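Local coordinates for protein haloacid dehalogenase-like hydrolase (Salmonella enterica subsp. enterica serovar Typhi, PDB 4EZE) that probably hydrolyses O-phosphoserine to serine and phosphate with magnesium, the last step of serine biosynthesis, as a member of the haloacid dehalogenase superfamily, at residues A[24-29]-A[96-101]; A[105-110]-A[262-267]; A[123-128]-A[158-163]; A[166-171]-A[229-234]. All blocks are in the same frame, centred on the assembly; numbering follows the deposited sequence.

Contact 1 of 4, residues A[24-29]-A[96-101]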
loop_
_atom_site.group_PDB
_atom_site.type_symbol
_atom_site.label_atom_id
_atom_site.label_comp_id
_atom_site.label_asym_id
_atom_site.label_seq_id
_atom_site.Cartn_x
_atom_site.Cartn_y
_atom_site.Cartn_z
ATOM N N SER A 24 16.624 17.811 7.717
ATOM C CA SER A 24 15.602 16.932 7.199
ATOM C C SER A 24 15.575 17.103 5.697
ATOM O O SER A 24 16.058 18.112 5.170
ATOM C CB SER A 24 14.241 17.251 7.807
ATOM O OG SER A 24 14.106 16.637 9.076
ATOM N N ILE A 25 15.038 16.090 5.022
ATOM C CA ILE A 25 14.936 16.068 3.577
ATOM C C ILE A 25 13.505 15.738 3.169
ATOM O O ILE A 25 12.856 14.873 3.761
ATOM C CB ILE A 25 15.883 15.016 2.995
ATOM C CG1 ILE A 25 17.325 15.499 3.173
ATOM C CG2 ILE A 25 15.562 14.770 1.526
ATOM C CD1 ILE A 25 18.355 14.399 3.325
ATOM N N ILE A 26 13.014 16.466 2.180
ATOM C CA ILE A 26 11.699 16.244 1.624
ATOM C C ILE A 26 11.876 16.182 0.127
ATOM O O ILE A 26 12.536 17.056 -0.450
ATOM C CB ILE A 26 10.767 17.435 1.893
ATOM C CG1 ILE A 26 10.574 17.627 3.396
ATOM C CG2 ILE A 26 9.442 17.221 1.182
ATOM C CD1 ILE A 26 9.647 18.760 3.760
ATOM N N TYR A 27 11.318 15.145 -0.494
ATOM C CA TYR A 27 11.308 15.062 -1.960
ATOM C C TYR A 27 9.938 15.453 -2.473
ATOM O O TYR A 27 8.926 15.051 -1.904
ATOM C CB TYR A 27 11.565 13.626 -2.426
ATOM C CG TYR A 27 12.818 12.973 -1.887
ATOM C CD1 TYR A 27 14.054 13.204 -2.481
ATOM C CD2 TYR A 27 12.758 12.090 -0.806
ATOM C CE1 TYR A 27 15.207 12.588 -2.009
ATOM C CE2 TYR A 27 13.902 11.470 -0.331
ATOM C CZ TYR A 27 15.127 11.730 -0.934
ATOM O OH TYR A 27 16.268 11.109 -0.483
ATOM N N PHE A 28 9.897 16.194 -3.567
ATOM C CA PHE A 28 8.642 16.594 -4.150
ATOM C C PHE A 28 8.560 16.057 -5.553
ATOM O O PHE A 28 9.484 16.240 -6.326
ATOM C CB PHE A 28 8.568 18.109 -4.258
ATOM C CG PHE A 28 8.515 18.793 -2.944
ATOM C CD1 PHE A 28 7.307 19.008 -2.319
ATOM C CD2 PHE A 28 9.676 19.233 -2.337
ATOM C CE1 PHE A 28 7.261 19.642 -1.095
ATOM C CE2 PHE A 28 9.636 19.866 -1.120
ATOM C CZ PHE A 28 8.432 20.055 -0.490
ATOM N N ILE A 29 7.441 15.433 -5.899
ATOM C CA ILE A 29 7.259 14.939 -7.256
ATOM C C ILE A 29 5.995 15.509 -7.854
ATOM O O ILE A 29 4.895 15.325 -7.316
ATOM C CB ILE A 29 7.114 13.405 -7.293
ATOM C CG1 ILE A 29 8.284 12.728 -6.569
ATOM C CG2 ILE A 29 6.990 12.938 -8.730
ATOM C CD1 ILE A 29 8.067 12.557 -5.075
ATOM N N PHE A 96 0.557 17.436 -5.850
ATOM C CA PHE A 96 1.859 16.825 -6.003
ATOM C C PHE A 96 1.992 15.826 -4.889
ATOM O O PHE A 96 1.244 15.865 -3.905
ATOM C CB PHE A 96 3.007 17.861 -5.969
ATOM C CG PHE A 96 3.038 18.667 -4.720
ATOM C CD1 PHE A 96 3.670 18.180 -3.578
ATOM C CD2 PHE A 96 2.385 19.889 -4.657
ATOM C CE1 PHE A 96 3.672 18.912 -2.390
ATOM C CE2 PHE A 96 2.394 20.631 -3.490
ATOM C CZ PHE A 96 3.038 20.146 -2.354
ATOM N N ASP A 97 2.933 14.906 -5.052
ATOM C CA ASP A 97 3.252 13.981 -3.988
ATOM C C ASP A 97 4.536 14.446 -3.353
ATOM O O ASP A 97 5.334 15.167 -3.976
ATOM C CB ASP A 97 3.433 12.564 -4.548
ATOM C CG ASP A 97 2.113 11.853 -4.752
ATOM O OD1 ASP A 97 1.341 11.808 -3.767
ATOM O OD2 ASP A 97 1.853 11.354 -5.884
ATOM N N PHE A 98 4.773 14.017 -2.125
ATOM C CA PHE A 98 6.077 14.293 -1.552
ATOM C C PHE A 98 6.395 13.208 -0.558
ATOM O O PHE A 98 5.512 12.425 -0.177
ATOM C CB PHE A 98 6.074 15.655 -0.851
ATOM C CG PHE A 98 5.151 15.719 0.355
ATOM C CD1 PHE A 98 5.592 15.335 1.601
ATOM C CD2 PHE A 98 3.846 16.167 0.228
ATOM C CE1 PHE A 98 4.763 15.416 2.702
ATOM C CE2 PHE A 98 3.010 16.237 1.323
ATOM C CZ PHE A 98 3.463 15.869 2.556
ATOM N N PHE A 99 7.654 13.170 -0.136
ATOM C CA PHE A 99 8.061 12.308 0.955
ATOM C C PHE A 99 9.011 13.033 1.872
ATOM O O PHE A 99 9.943 13.711 1.420
ATOM C CB PHE A 99 8.738 11.061 0.425
ATOM C CG PHE A 99 7.783 10.068 -0.123
ATOM C CD1 PHE A 99 6.971 9.341 0.730
ATOM C CD2 PHE A 99 7.662 9.886 -1.491
ATOM C CE1 PHE A 99 6.069 8.421 0.231
ATOM C CE2 PHE A 99 6.760 8.967 -1.994
ATOM C CZ PHE A 99 5.966 8.234 -1.132
ATOM N N ILE A 100 8.754 12.907 3.163
ATOM C CA ILE A 100 9.715 13.332 4.151
ATOM C C ILE A 100 10.607 12.139 4.406
ATOM O O ILE A 100 10.167 11.122 4.920
ATOM C CB ILE A 100 9.038 13.776 5.443
ATOM C CG1 ILE A 100 8.322 15.111 5.217
ATOM C CG2 ILE A 100 10.070 13.929 6.550
ATOM C CD1 ILE A 100 7.305 15.399 6.301
ATOM N N LYS A 101 11.864 12.255 4.006
ATOM C CA LYS A 101 12.790 11.142 4.137
ATOM C C LYS A 101 12.859 10.629 5.574
ATOM O O LYS A 101 13.142 11.371 6.504
ATOM C CB LYS A 101 14.164 11.543 3.637
ATOM C CG LYS A 101 15.204 10.441 3.716
ATOM C CD LYS A 101 16.495 10.903 3.051
ATOM C CE LYS A 101 17.626 9.905 3.218
ATOM N NZ LYS A 101 18.752 10.245 2.302
HETATM O O HOH W 1 15.239 13.921 6.729
HETATM O O HOH W 2 18.877 11.765 0.386
#
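Tyr27 and Phe99 form a hydrogen-bonded pair at the middle of an antiparallel β-strand pairing, in which strand 97-100 edges the four-stranded sheet of the N-terminal part of the chain and strand 24-29 lies next to it. Five backbone bonds join the two segments; the Ile29 N to Asp97 O bond, at 2.9 Å, is almost straight at its hydrogen (176°). The non-hydrogen-bonded pairs Ile26-Ile100 and Phe28-Phe98 turn their side chains to the face covered by helix 81-93. There the CG1 atoms of Ile26 and Ile100 meet at 3.8 Å, the two chains running side by side. Phe96 CE1 comes to the edge of the Phe28 ring, 3.6 Å from Phe28 CD1, and Ile26 CG2 lies over a face of the same ring near its rim. The Tyr27 face also carries Ile29, Asp97 and Phe99; Asp97 reaches the backbone of Asn302 and Tyr303, and Phe99 packs on strand 299-301, so this side looks to the parallel sheet. Fully extended, with CG anti to the backbone N (chi1 -179°), Lys101 runs beside Ile25 toward Asp315, its salt-bridge partner. On the way its CD passes 3.5 Å from Tyr27 OH, which is hydrogen-bonded to a water at 2.8 Å.

Contact 2 of 4, residues A[105-110]-A[262-267]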
loop_
_atom_site.group_PDB
_atom_site.type_symbol
_atom_site.label_atom_id
_atom_site.label_comp_id
_atom_site.label_asym_id
_atom_site.label_seq_id
_atom_site.Cartn_x
_atom_site.Cartn_y
_atom_site.Cartn_z
ATOM N N LEU A 105 16.741 5.741 7.353
ATOM C CA LEU A 105 16.081 5.175 6.192
ATOM C C LEU A 105 15.948 3.677 6.398
ATOM O O LEU A 105 16.851 3.049 6.919
ATOM C CB LEU A 105 16.899 5.454 4.934
ATOM C CG LEU A 105 16.160 5.248 3.614
ATOM C CD1 LEU A 105 15.126 6.344 3.393
ATOM C CD2 LEU A 105 17.133 5.203 2.451
ATOM N N PRO A 106 14.816 3.096 5.982
ATOM C CA PRO A 106 14.650 1.663 6.095
ATOM C C PRO A 106 15.660 0.963 5.217
ATOM O O PRO A 106 16.040 1.492 4.160
ATOM C CB PRO A 106 13.237 1.428 5.540
ATOM C CG PRO A 106 12.562 2.741 5.683
ATOM C CD PRO A 106 13.640 3.730 5.377
ATOM N N ALA A 107 16.106 -0.218 5.632
ATOM C CA ALA A 107 17.121 -0.920 4.854
ATOM C C ALA A 107 17.161 -2.408 5.190
ATOM O O ALA A 107 16.950 -2.788 6.346
ATOM C CB ALA A 107 18.482 -0.264 5.070
ATOM N N ASN A 108 17.403 -3.234 4.164
ATOM C CA ASN A 108 17.408 -4.707 4.281
ATOM C C ASN A 108 16.238 -5.201 5.091
ATOM O O ASN A 108 16.401 -6.003 6.011
ATOM C CB ASN A 108 18.718 -5.209 4.897
ATOM C CG ASN A 108 19.935 -4.671 4.173
ATOM O OD1 ASN A 108 20.691 -3.862 4.721
ATOM N ND2 ASN A 108 20.114 -5.087 2.927
ATOM N N GLY A 109 15.049 -4.709 4.756
ATOM C CA GLY A 109 13.870 -5.002 5.552
ATOM C C GLY A 109 12.804 -5.756 4.797
ATOM O O GLY A 109 13.094 -6.572 3.909
ATOM N N ILE A 110 11.559 -5.479 5.169
ATOM C CA ILE A 110 10.411 -6.044 4.496
ATOM C C ILE A 110 9.572 -4.921 3.908
ATOM O O ILE A 110 9.424 -3.876 4.515
ATOM C CB ILE A 110 9.477 -6.761 5.472
ATOM C CG1 ILE A 110 10.253 -7.717 6.357
ATOM C CG2 ILE A 110 8.394 -7.502 4.698
ATOM C CD1 ILE A 110 9.474 -8.147 7.579
ATOM N N THR A 262 11.649 -3.019 13.401
ATOM C CA THR A 262 10.467 -2.324 12.969
ATOM C C THR A 262 10.798 -1.146 12.081
ATOM O O THR A 262 10.082 -0.871 11.132
ATOM C CB THR A 262 9.624 -1.880 14.167
ATOM O OG1 THR A 262 9.233 -3.048 14.884
ATOM C CG2 THR A 262 8.372 -1.169 13.706
ATOM N N GLU A 263 11.893 -0.454 12.346
ATOM C CA GLU A 263 12.130 0.719 11.541
ATOM C C GLU A 263 12.468 0.289 10.124
ATOM O O GLU A 263 12.603 1.121 9.234
ATOM C CB GLU A 263 13.218 1.637 12.119
ATOM C CG GLU A 263 14.642 1.072 12.104
ATOM C CD GLU A 263 15.178 0.742 13.498
ATOM O OE1 GLU A 263 14.636 -0.172 14.168
ATOM O OE2 GLU A 263 16.153 1.400 13.923
ATOM N N ASN A 264 12.629 -1.006 9.896
ATOM C CA ASN A 264 13.029 -1.429 8.548
ATOM C C ASN A 264 11.869 -2.098 7.835
ATOM O O ASN A 264 12.032 -2.727 6.770
ATOM C CB ASN A 264 14.228 -2.360 8.616
ATOM C CG ASN A 264 15.479 -1.644 9.039
ATOM O OD1 ASN A 264 15.842 -0.629 8.461
ATOM N ND2 ASN A 264 16.140 -2.160 10.056
ATOM N N ILE A 265 10.701 -1.994 8.461
ATOM C CA ILE A 265 9.468 -2.529 7.880
ATOM C C ILE A 265 8.686 -1.437 7.152
ATOM O O ILE A 265 8.237 -0.461 7.760
ATOM C CB ILE A 265 8.576 -3.113 8.967
ATOM C CG1 ILE A 265 9.287 -4.260 9.672
ATOM C CG2 ILE A 265 7.249 -3.611 8.395
ATOM C CD1 ILE A 265 8.467 -4.842 10.801
ATOM N N ILE A 266 8.538 -1.603 5.848
ATOM C CA ILE A 266 7.626 -0.782 5.057
ATOM C C ILE A 266 6.341 -1.600 4.732
ATOM O O ILE A 266 6.423 -2.741 4.258
ATOM C CB ILE A 266 8.316 -0.348 3.762
ATOM C CG1 ILE A 266 9.522 0.549 4.051
ATOM C CG2 ILE A 266 7.344 0.331 2.817
ATOM C CD1 ILE A 266 10.457 0.626 2.863
ATOM N N ALA A 267 5.169 -1.018 5.003
ATOM C CA ALA A 267 3.857 -1.602 4.669
ATOM C C ALA A 267 3.034 -0.582 3.888
ATOM O O ALA A 267 3.075 0.604 4.198
ATOM C CB ALA A 267 3.114 -1.991 5.932
#
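The flat carboxamide of Asn264 meets the Ala107 backbone: OD1 accepts from Ala107 N at 2.9 Å, the N-H arriving from above the carbonyl plane, some 37° out of it, rather than along a lone pair. Ala107 O lies over a face of the amide, on the same side, 3.3 Å from Asn264 CG, without bonding to it. The puckered Pro106 ring sets CB and CG against Glu263 O and Ile266, with Ile266 CD1 3.9 Å from Pro106 CB. With CG anti to its own carbonyl carbon (chi1 -70°), Asn264 carries its amide back to the loop. Beyond this, the chain enters the parallel sheet of the Rossmann-like HAD core. Asn264 O receives Ile110 N at 3.2 Å and a CA-H...O contact from Gly109, while Ile266 N gives a 2.8 Å bond to Ile110 O. Ile110 and Ile265 pair in parallel and send their side chains to the face packed by helix 244-258; Ile266 lies against Thr283 and Ile285 of the next strand. Asn264 therefore serves both loop and strand, its side-chain oxygen fixing Ala107 and its backbone oxygen starting the pairing of 110-113, the strand leading to the predicted nucleophile Asp114, with 265-269.

Contact 3 of 4, residues A[123-128]-A[158-163]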
loop_
_atom_site.group_PDB
_atom_site.type_symbol
_atom_site.label_atom_id
_atom_site.label_comp_id
_atom_site.label_asym_id
_atom_site.label_seq_id
_atom_site.Cartn_x
_atom_site.Cartn_y
_atom_site.Cartn_z
ATOM N N GLU A 123 -10.894 -5.152 -6.662
ATOM C CA GLU A 123 -11.345 -5.839 -5.477
ATOM C C GLU A 123 -11.735 -7.281 -5.839
ATOM O O GLU A 123 -12.812 -7.528 -6.357
ATOM C CB GLU A 123 -12.558 -5.143 -4.880
ATOM C CG GLU A 123 -12.318 -3.751 -4.324
ATOM C CD GLU A 123 -11.758 -3.764 -2.915
ATOM O OE1 GLU A 123 -12.427 -4.310 -2.015
ATOM O OE2 GLU A 123 -10.655 -3.204 -2.709
ATOM N N GLY A 124 -10.855 -8.223 -5.530
ATOM C CA GLY A 124 -11.007 -9.623 -5.928
ATOM C C GLY A 124 -12.396 -10.214 -5.763
ATOM O O GLY A 124 -12.970 -10.730 -6.714
ATOM N N VAL A 125 -12.937 -10.159 -4.555
ATOM C CA VAL A 125 -14.260 -10.715 -4.317
ATOM C C VAL A 125 -15.393 -9.996 -5.056
ATOM O O VAL A 125 -16.354 -10.639 -5.482
ATOM C CB VAL A 125 -14.582 -10.800 -2.816
ATOM C CG1 VAL A 125 -16.058 -11.117 -2.608
ATOM C CG2 VAL A 125 -13.715 -11.863 -2.161
ATOM N N ASP A 126 -15.295 -8.675 -5.195
ATOM C CA ASP A 126 -16.254 -7.928 -6.014
ATOM C C ASP A 126 -16.200 -8.375 -7.457
ATOM O O ASP A 126 -17.232 -8.481 -8.117
ATOM C CB ASP A 126 -15.967 -6.434 -5.987
ATOM C CG ASP A 126 -16.351 -5.803 -4.685
ATOM O OD1 ASP A 126 -16.868 -6.526 -3.807
ATOM O OD2 ASP A 126 -16.127 -4.581 -4.543
ATOM N N GLU A 127 -14.993 -8.611 -7.952
ATOM C CA GLU A 127 -14.822 -9.014 -9.332
ATOM C C GLU A 127 -15.404 -10.390 -9.561
ATOM O O GLU A 127 -15.919 -10.674 -10.626
ATOM C CB GLU A 127 -13.353 -9.011 -9.714
ATOM C CG GLU A 127 -12.802 -7.610 -9.869
ATOM C CD GLU A 127 -13.468 -6.861 -11.004
ATOM O OE1 GLU A 127 -13.485 -7.384 -12.140
ATOM O OE2 GLU A 127 -13.971 -5.750 -10.760
ATOM N N ILE A 128 -15.305 -11.259 -8.567
ATOM C CA ILE A 128 -15.860 -12.581 -8.732
ATOM C C ILE A 128 -17.375 -12.464 -8.777
ATOM O O ILE A 128 -18.026 -13.063 -9.623
ATOM C CB ILE A 128 -15.446 -13.482 -7.588
ATOM C CG1 ILE A 128 -13.933 -13.675 -7.619
ATOM C CG2 ILE A 128 -16.179 -14.812 -7.677
ATOM C CD1 ILE A 128 -13.419 -14.376 -6.383
ATOM N N ARG A 158 -19.942 -14.010 4.991
ATOM C CA ARG A 158 -21.149 -13.868 4.161
ATOM C C ARG A 158 -20.845 -13.819 2.674
ATOM O O ARG A 158 -21.459 -14.536 1.880
ATOM C CB ARG A 158 -21.939 -12.621 4.544
ATOM C CG ARG A 158 -23.135 -12.906 5.429
ATOM C CD ARG A 158 -23.690 -11.620 6.017
ATOM N NE ARG A 158 -25.056 -11.792 6.505
ATOM C CZ ARG A 158 -25.388 -12.529 7.560
ATOM N NH1 ARG A 158 -24.456 -13.178 8.245
ATOM N NH2 ARG A 158 -26.658 -12.625 7.924
ATOM N N ARG A 159 -19.903 -12.963 2.291
ATOM C CA ARG A 159 -19.552 -12.842 0.876
ATOM C C ARG A 159 -18.962 -14.125 0.323
ATOM O O ARG A 159 -19.265 -14.523 -0.806
ATOM C CB ARG A 159 -18.611 -11.653 0.650
ATOM C CG ARG A 159 -19.346 -10.323 0.793
ATOM C CD ARG A 159 -18.450 -9.109 0.589
ATOM N NE ARG A 159 -17.479 -9.010 1.667
ATOM C CZ ARG A 159 -16.168 -8.982 1.484
ATOM N NH1 ARG A 159 -15.672 -8.989 0.253
ATOM N NH2 ARG A 159 -15.357 -8.907 2.535
ATOM N N ILE A 160 -18.127 -14.783 1.120
ATOM C CA ILE A 160 -17.569 -16.057 0.700
ATOM C C ILE A 160 -18.680 -17.103 0.590
ATOM O O ILE A 160 -18.685 -17.919 -0.338
ATOM C CB ILE A 160 -16.485 -16.550 1.686
ATOM C CG1 ILE A 160 -15.224 -15.713 1.524
ATOM C CG2 ILE A 160 -16.224 -18.037 1.495
ATOM C CD1 ILE A 160 -14.843 -15.396 0.100
ATOM N N GLY A 161 -19.626 -17.064 1.533
ATOM C CA GLY A 161 -20.775 -17.975 1.507
ATOM C C GLY A 161 -21.581 -17.837 0.223
ATOM O O GLY A 161 -22.179 -18.803 -0.242
ATOM N N MET A 162 -21.594 -16.632 -0.347
ATOM C CA MET A 162 -22.374 -16.345 -1.556
ATOM C C MET A 162 -21.720 -16.959 -2.760
ATOM O O MET A 162 -22.334 -17.063 -3.809
ATOM C CB MET A 162 -22.476 -14.841 -1.818
ATOM C CG MET A 162 -23.301 -14.050 -0.808
ATOM S SD MET A 162 -25.068 -14.282 -1.067
ATOM C CE MET A 162 -25.222 -13.804 -2.787
ATOM N N LEU A 163 -20.465 -17.362 -2.611
ATOM C CA LEU A 163 -19.685 -17.831 -3.746
ATOM C C LEU A 163 -19.502 -19.349 -3.767
ATOM O O LEU A 163 -18.795 -19.899 -4.627
ATOM C CB LEU A 163 -18.314 -17.152 -3.732
ATOM C CG LEU A 163 -18.318 -15.625 -3.687
ATOM C CD1 LEU A 163 -16.884 -15.112 -3.678
ATOM C CD2 LEU A 163 -19.093 -15.043 -4.865
#
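Val125 reaches across to three residues of 158-163, Arg159, Ile160 and Leu163, and with Ile128 forms the close-packed part of this contact, which sets helix 124-131 against the end of helix 152-161 and the turn after it. The nearest approach is to the arginine: Arg159 bends at chi3 (-67°), which brings NH1 alongside the valine, 3.6 Å from Val125 CG1, a van der Waals contact made obliquely. The same CG1, anti to the backbone N (chi1 169°), lies 4.2 Å from Leu163 CD1, while CG2 approaches Ile160 CD1 at 4.3 Å. One turn further on, Ile128 CG2 sits 4.1 Å from both Leu163 CD1 and Leu163 CD2, against the forked end of the leucine, the two side chains lying roughly square to each other. Val125, Ile128, Ile160 and Leu163 are all buried, and what joins them is dispersion between methyl groups.

The looser side holds the partly exposed charged ends. Asp126 OD1 stays 4.9 Å from Arg159 NH1, too far for a salt bridge, although the opposite charges probably attract. Ser155 accepts a hydrogen bond from Arg159 NE, which helps fix the turn of the group.

Both helices belong to the helical cap, the small domain that covers the active site in the SerB family. Helix 124-131 starts close to the catalytic loop, where Gly124 N bonds to Asp116, the predicted proton donor. Helix 135-146 packs on Arg159, helix 168-176 takes Ile128 through Leu171 and Val174, and strand 232-237 meets Ile160 and Leu163 through Ile237 and Leu233.

Contact 4 of 4, residues A[166-171]-A[229-234]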
loop_
_atom_site.group_PDB
_atom_site.type_symbol
_atom_site.label_atom_id
_atom_site.label_comp_id
_atom_site.label_asym_id
_atom_site.label_seq_id
_atom_site.Cartn_x
_atom_site.Cartn_y
_atom_site.Cartn_z
ATOM N N THR A 166 -18.295 -21.952 -6.772
ATOM C CA THR A 166 -17.587 -21.343 -7.902
ATOM C C THR A 166 -16.418 -22.216 -8.322
ATOM O O THR A 166 -15.620 -22.642 -7.490
ATOM C CB THR A 166 -17.042 -19.955 -7.548
ATOM O OG1 THR A 166 -18.104 -19.118 -7.085
ATOM C CG2 THR A 166 -16.387 -19.324 -8.746
ATOM N N PRO A 167 -16.328 -22.514 -9.618
ATOM C CA PRO A 167 -15.284 -23.384 -10.175
ATOM C C PRO A 167 -13.899 -22.739 -10.131
ATOM O O PRO A 167 -13.748 -21.539 -10.417
ATOM C CB PRO A 167 -15.700 -23.573 -11.647
ATOM C CG PRO A 167 -17.076 -23.002 -11.767
ATOM C CD PRO A 167 -17.295 -22.048 -10.624
ATOM N N LYS A 168 -12.894 -23.541 -9.795
ATOM C CA LYS A 168 -11.506 -23.078 -9.767
ATOM C C LYS A 168 -11.194 -22.238 -11.003
ATOM O O LYS A 168 -10.453 -21.255 -10.940
ATOM C CB LYS A 168 -10.555 -24.283 -9.677
ATOM C CG LYS A 168 -9.158 -23.975 -9.140
ATOM C CD LYS A 168 -8.637 -25.100 -8.256
ATOM C CE LYS A 168 -7.907 -26.172 -9.047
ATOM N NZ LYS A 168 -6.452 -25.878 -9.149
ATOM N N ALA A 169 -11.775 -22.622 -12.132
ATOM C CA ALA A 169 -11.435 -22.011 -13.410
ATOM C C ALA A 169 -11.984 -20.586 -13.562
ATOM O O ALA A 169 -11.379 -19.739 -14.225
ATOM C CB ALA A 169 -11.917 -22.901 -14.553
ATOM N N VAL A 170 -13.147 -20.330 -12.982
ATOM C CA VAL A 170 -13.714 -18.997 -13.004
ATOM C C VAL A 170 -12.814 -18.064 -12.170
ATOM O O VAL A 170 -12.425 -16.973 -12.612
ATOM C CB VAL A 170 -15.145 -19.018 -12.438
ATOM C CG1 VAL A 170 -15.668 -17.606 -12.201
ATOM C CG2 VAL A 170 -16.054 -19.784 -13.386
ATOM N N LEU A 171 -12.474 -18.531 -10.972
ATOM C CA LEU A 171 -11.581 -17.833 -10.061
ATOM C C LEU A 171 -10.231 -17.533 -10.704
ATOM O O LEU A 171 -9.720 -16.408 -10.622
ATOM C CB LEU A 171 -11.359 -18.691 -8.828
ATOM C CG LEU A 171 -12.562 -18.921 -7.927
ATOM C CD1 LEU A 171 -12.202 -19.985 -6.899
ATOM C CD2 LEU A 171 -12.973 -17.634 -7.226
ATOM N N ARG A 229 -12.446 -27.789 -3.088
ATOM C CA ARG A 229 -12.541 -29.237 -3.133
ATOM C C ARG A 229 -13.385 -29.671 -4.332
ATOM O O ARG A 229 -14.404 -29.037 -4.642
ATOM C CB ARG A 229 -13.149 -29.763 -1.837
ATOM C CG ARG A 229 -12.758 -31.205 -1.552
ATOM C CD ARG A 229 -13.578 -31.789 -0.426
ATOM N NE ARG A 229 -13.800 -30.831 0.659
ATOM C CZ ARG A 229 -14.398 -31.131 1.811
ATOM N NH1 ARG A 229 -14.835 -32.365 2.034
ATOM N NH2 ARG A 229 -14.558 -30.202 2.744
ATOM N N ASP A 230 -12.962 -30.750 -4.993
ATOM C CA ASP A 230 -13.585 -31.208 -6.252
ATOM C C ASP A 230 -13.628 -30.060 -7.206
ATOM O O ASP A 230 -14.589 -29.900 -7.955
ATOM C CB ASP A 230 -15.019 -31.724 -6.026
ATOM C CG ASP A 230 -15.072 -32.803 -4.975
ATOM O OD1 ASP A 230 -14.165 -33.660 -5.000
ATOM O OD2 ASP A 230 -15.988 -32.781 -4.112
ATOM N N ASN A 231 -12.603 -29.225 -7.138
ATOM C CA ASN A 231 -12.485 -28.114 -8.066
ATOM C C ASN A 231 -13.518 -27.003 -7.955
ATOM O O ASN A 231 -13.649 -26.170 -8.864
ATOM C CB ASN A 231 -12.388 -28.654 -9.481
ATOM C CG ASN A 231 -11.003 -29.188 -9.777
ATOM O OD1 ASN A 231 -10.812 -30.393 -9.933
ATOM N ND2 ASN A 231 -10.015 -28.291 -9.802
ATOM N N VAL A 232 -14.248 -26.952 -6.848
ATOM C CA VAL A 232 -15.120 -25.800 -6.663
ATOM C C VAL A 232 -14.892 -25.213 -5.284
ATOM O O VAL A 232 -14.511 -25.918 -4.346
ATOM C CB VAL A 232 -16.623 -26.109 -6.906
ATOM C CG1 VAL A 232 -16.905 -26.262 -8.396
ATOM C CG2 VAL A 232 -17.076 -27.340 -6.135
ATOM N N LEU A 233 -15.095 -23.907 -5.177
ATOM C CA LEU A 233 -14.963 -23.213 -3.896
ATOM C C LEU A 233 -15.884 -23.807 -2.843
ATOM O O LEU A 233 -17.073 -23.962 -3.080
ATOM C CB LEU A 233 -15.280 -21.720 -4.066
ATOM C CG LEU A 233 -14.786 -20.810 -2.941
ATOM C CD1 LEU A 233 -13.265 -20.774 -2.994
ATOM C CD2 LEU A 233 -15.358 -19.405 -3.066
ATOM N N THR A 234 -15.334 -24.150 -1.676
ATOM C CA THR A 234 -16.159 -24.535 -0.541
ATOM C C THR A 234 -16.420 -23.276 0.271
ATOM O O THR A 234 -16.025 -22.192 -0.132
ATOM C CB THR A 234 -15.428 -25.526 0.398
ATOM O OG1 THR A 234 -14.248 -24.898 0.913
ATOM C CG2 THR A 234 -15.034 -26.814 -0.343
#
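Two backbone bonds frame a single bridge between Pro167 and Val232, whose CA atoms are 4.3 Å apart: Leu233 N gives to Thr166 O at 2.7 Å, and Lys168 N gives to Asn231 O at 2.9 Å. Both are close to straight at the hydrogen, 172° and 170°. Each acceptor also receives a CA-H...O contact, Thr166 O from Val232 CA and Asn231 O from Pro167 CA. The side chain of Val232 continues the same line of contact, its CG1 lying 3.8 Å from Pro167 CA.

Pro167 is the N-cap residue of helix 168-176, and segment 229-234 holds the type I' turn Arg229 to Val232 that joins strands 226-229 and 232-237 into a β-hairpin, which follows strand 220-224 of the core sheet and packs on the cap helices. The contact thus lays the second strand of the hairpin against the residues that lead into the helix.

On the outer side the Lys168 and Asn231 side chains cross at a slant; both are at least partly exposed, and the short approach of Lys168 CE to Asn231 ND2 is doubtful. On the inner side Leu233 has CG anti to its backbone N (chi1 -162°), which directs CD1 toward Leu171 CD1 at 4.1 Å, the two leucines crossing nearly perpendicularly. Ile207 of helix 206-216 packs on both Lys168 and Leu171, and the hydroxyl of Thr166 is hydrogen-bonded to Leu163 O, just past helix 152-161.

From the N terminus, contact 1 closes first, joining strand 24-29 to 96-101 over 66 intervening residues and completing the edge of the antiparallel sheet. Strand 97-100 runs on into contact 2, with centres about 18 Å apart, where 105-110 meets 262-267, pairs in the parallel sheet and closes a loop of 151 residues. Contacts 3 and 4 are nested inside that loop and follow each other: 123-128 with 158-163, then 166-171 with 229-234. Their centres are about 13 Å apart and they touch, Ile128 CD1 lying 3.4 Å from Leu171 CD2. Together they tie the cap helices to one another and to the hairpin 226-237, on the opposite side of the chain's centre from contact 1.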